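Local coordinates for protein sensory transduction histidine kinase, putative (Borrelia burgdorferi, PDB 5BWJ) that probably works as a membrane-bound hybrid histidine kinase that passes on signals by phosphorylation, represented here by its periplasmic sensor domain of Venus flytrap fold, at residues F8-V13 and A45-E50. Residues are numbered along the deposited sequence; the frame is centred on the assembly and turned at random.
Sequences FKFKLV and ADIMVE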
loop_
_atom_site.group_PDB
_atom_site.type_symbol
_atom_site.label_atom_id
_atom_site.label_comp_id
_atom_site.label_asym_id
_atom_site.label_seq_id
_atom_site.Cartn_x
_atom_site.Cartn_y
_atom_site.Cartn_z
ATOM N N PHE B 8 8.982 3.410 26.243
ATOM C CA PHE B 8 7.684 2.889 25.818
ATOM C C PHE B 8 7.834 1.644 24.952
ATOM O O PHE B 8 8.745 1.547 24.132
ATOM C CB PHE B 8 6.901 3.961 25.057
ATOM C CG PHE B 8 6.567 5.168 25.886
ATOM C CD1 PHE B 8 5.588 5.103 26.864
ATOM C CD2 PHE B 8 7.230 6.367 25.687
ATOM C CE1 PHE B 8 5.279 6.211 27.632
ATOM C CE2 PHE B 8 6.925 7.480 26.451
ATOM C CZ PHE B 8 5.948 7.401 27.424
ATOM N N LYS B 9 6.921 0.698 25.143
ATOM C CA LYS B 9 6.940 -0.561 24.409
ATOM C C LYS B 9 5.934 -0.537 23.264
ATOM O O LYS B 9 4.755 -0.243 23.465
ATOM C CB LYS B 9 6.640 -1.723 25.357
ATOM C CG LYS B 9 6.790 -3.100 24.740
ATOM C CD LYS B 9 6.655 -4.180 25.802
ATOM C CE LYS B 9 6.929 -5.564 25.241
ATOM N NZ LYS B 9 6.878 -6.610 26.301
ATOM N N PHE B 10 6.415 -0.836 22.061
ATOM C CA PHE B 10 5.558 -0.974 20.890
ATOM C C PHE B 10 5.445 -2.441 20.495
ATOM O O PHE B 10 6.454 -3.117 20.289
ATOM C CB PHE B 10 6.103 -0.151 19.721
ATOM C CG PHE B 10 5.876 1.330 19.862
ATOM C CD1 PHE B 10 4.802 1.942 19.238
ATOM C CD2 PHE B 10 6.736 2.108 20.618
ATOM C CE1 PHE B 10 4.589 3.306 19.364
ATOM C CE2 PHE B 10 6.529 3.469 20.750
ATOM C CZ PHE B 10 5.452 4.070 20.119
ATOM N N LYS B 11 4.213 -2.934 20.409
ATOM C CA LYS B 11 3.966 -4.305 19.973
ATOM C C LYS B 11 3.473 -4.332 18.532
ATOM O O LYS B 11 2.378 -3.853 18.228
ATOM C CB LYS B 11 2.952 -4.993 20.889
ATOM C CG LYS B 11 3.548 -5.491 22.196
ATOM C CD LYS B 11 2.583 -6.406 22.928
ATOM C CE LYS B 11 3.177 -6.931 24.220
ATOM N NZ LYS B 11 4.402 -7.748 23.996
ATOM N N LEU B 12 4.295 -4.889 17.648
ATOM C CA LEU B 12 3.947 -5.012 16.238
ATOM C C LEU B 12 3.234 -6.337 15.996
ATOM O O LEU B 12 3.837 -7.408 16.091
ATOM C CB LEU B 12 5.200 -4.903 15.364
ATOM C CG LEU B 12 6.063 -3.660 15.619
ATOM C CD1 LEU B 12 7.261 -3.623 14.682
ATOM C CD2 LEU B 12 5.251 -2.386 15.483
ATOM N N VAL B 13 1.944 -6.257 15.691
ATOM C CA VAL B 13 1.111 -7.447 15.568
ATOM C C VAL B 13 1.108 -7.985 14.139
ATOM O O VAL B 13 0.893 -7.235 13.185
ATOM C CB VAL B 13 -0.343 -7.161 16.001
ATOM C CG1 VAL B 13 -1.170 -8.442 15.993
ATOM C CG2 VAL B 13 -0.368 -6.526 17.383
ATOM N N ALA B 45 12.029 10.230 24.399
ATOM C CA ALA B 45 11.792 8.914 24.975
ATOM C C ALA B 45 12.619 7.841 24.283
ATOM O O ALA B 45 13.154 8.056 23.195
ATOM C CB ALA B 45 10.314 8.569 24.896
ATOM N N ASP B 46 12.727 6.692 24.939
ATOM C CA ASP B 46 13.313 5.504 24.339
ATOM C C ASP B 46 12.187 4.555 23.966
ATOM O O ASP B 46 11.089 4.651 24.511
ATOM C CB ASP B 46 14.296 4.838 25.300
ATOM C CG ASP B 46 15.483 5.722 25.619
ATOM O OD1 ASP B 46 16.074 6.284 24.671
ATOM O OD2 ASP B 46 15.820 5.862 26.813
ATOM N N ILE B 47 12.456 3.645 23.037
ATOM C CA ILE B 47 11.431 2.719 22.577
ATOM C C ILE B 47 11.917 1.276 22.571
ATOM O O ILE B 47 13.105 0.997 22.395
ATOM C CB ILE B 47 10.937 3.089 21.164
ATOM C CG1 ILE B 47 12.113 3.188 20.191
ATOM C CG2 ILE B 47 10.163 4.405 21.207
ATOM C CD1 ILE B 47 11.695 3.315 18.744
ATOM N N MET B 48 10.967 0.371 22.788
ATOM C CA MET B 48 11.190 -1.062 22.688
ATOM C C MET B 48 10.196 -1.639 21.691
ATOM O O MET B 48 8.990 -1.433 21.822
ATOM C CB MET B 48 11.034 -1.733 24.056
ATOM C CG MET B 48 10.882 -3.250 24.007
ATOM S SD MET B 48 12.259 -4.072 23.185
ATOM C CE MET B 48 11.660 -5.758 23.148
ATOM N N VAL B 49 10.706 -2.357 20.696
ATOM C CA VAL B 49 9.859 -2.986 19.691
ATOM C C VAL B 49 9.826 -4.491 19.912
ATOM O O VAL B 49 10.870 -5.125 20.079
ATOM C CB VAL B 49 10.348 -2.686 18.264
ATOM C CG1 VAL B 49 9.405 -3.297 17.238
ATOM C CG2 VAL B 49 10.458 -1.184 18.047
ATOM N N GLU B 50 8.621 -5.051 19.918
ATOM C CA GLU B 50 8.438 -6.488 20.066
ATOM C C GLU B 50 7.396 -6.988 19.074
ATOM O O GLU B 50 6.294 -6.448 18.992
ATOM C CB GLU B 50 8.019 -6.839 21.495
ATOM C CG GLU B 50 7.750 -8.320 21.714
ATOM C CD GLU B 50 7.388 -8.643 23.150
ATOM O OE1 GLU B 50 6.301 -9.217 23.374
ATOM O OE2 GLU B 50 8.195 -8.330 24.052
#
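Strands 8-13 and 45-50 are parallel neighbours in one lobe of the Venus flytrap sensor domain. They are joined by a right-handed beta-alpha-beta crossover through helix 32-42. Five backbone hydrogen bonds zip the pair together. The straightest runs from F10 N to M48 O, 2.7 Å, with N-H...O at 172° and the donor nearly along the C=O axis. E50 N meets F10 O in the same end-on way. F8 N, by contrast, sits above the carbonyl plane of D46.

The face with F8, F10, I47 and V49 is packed. F10 has CG anti to its carbonyl carbon (chi1 -75°), and the ring atom CE2 meets I47 CG2 at 3.8 Å. Helix 32-42 covers this pair: L36 touches both, and W39 packs edge-to-face with the F10 ring. A45 CB lies at the edge of the F8 ring, near its plane. The tightest spot is L12 CD1 against V49 CG1, 3.4 Å, closer than usual for two carbons.

The opposite face is more open at M48, which is exposed to solvent. K9 and E50 are partly exposed; K11 is buried. M48 lies beside K9, and their nearest side-chain atoms are K9 CG and M48 CG, 4.2 Å apart. Here E50 stretches out between two lysines. Its OE1 takes K11 NZ at 2.5 Å, a short salt bridge. Its OE2 takes K9 NZ at 3.1 Å, a salt bridge whose hydrogen bond is weak, reached by the fully extended K9 chain. E61 forms salt bridges with both amines, and is the stronger partner of K9. Two carboxylates thus face two amines, which probably keeps both lysines protonated and both glutamates ionised.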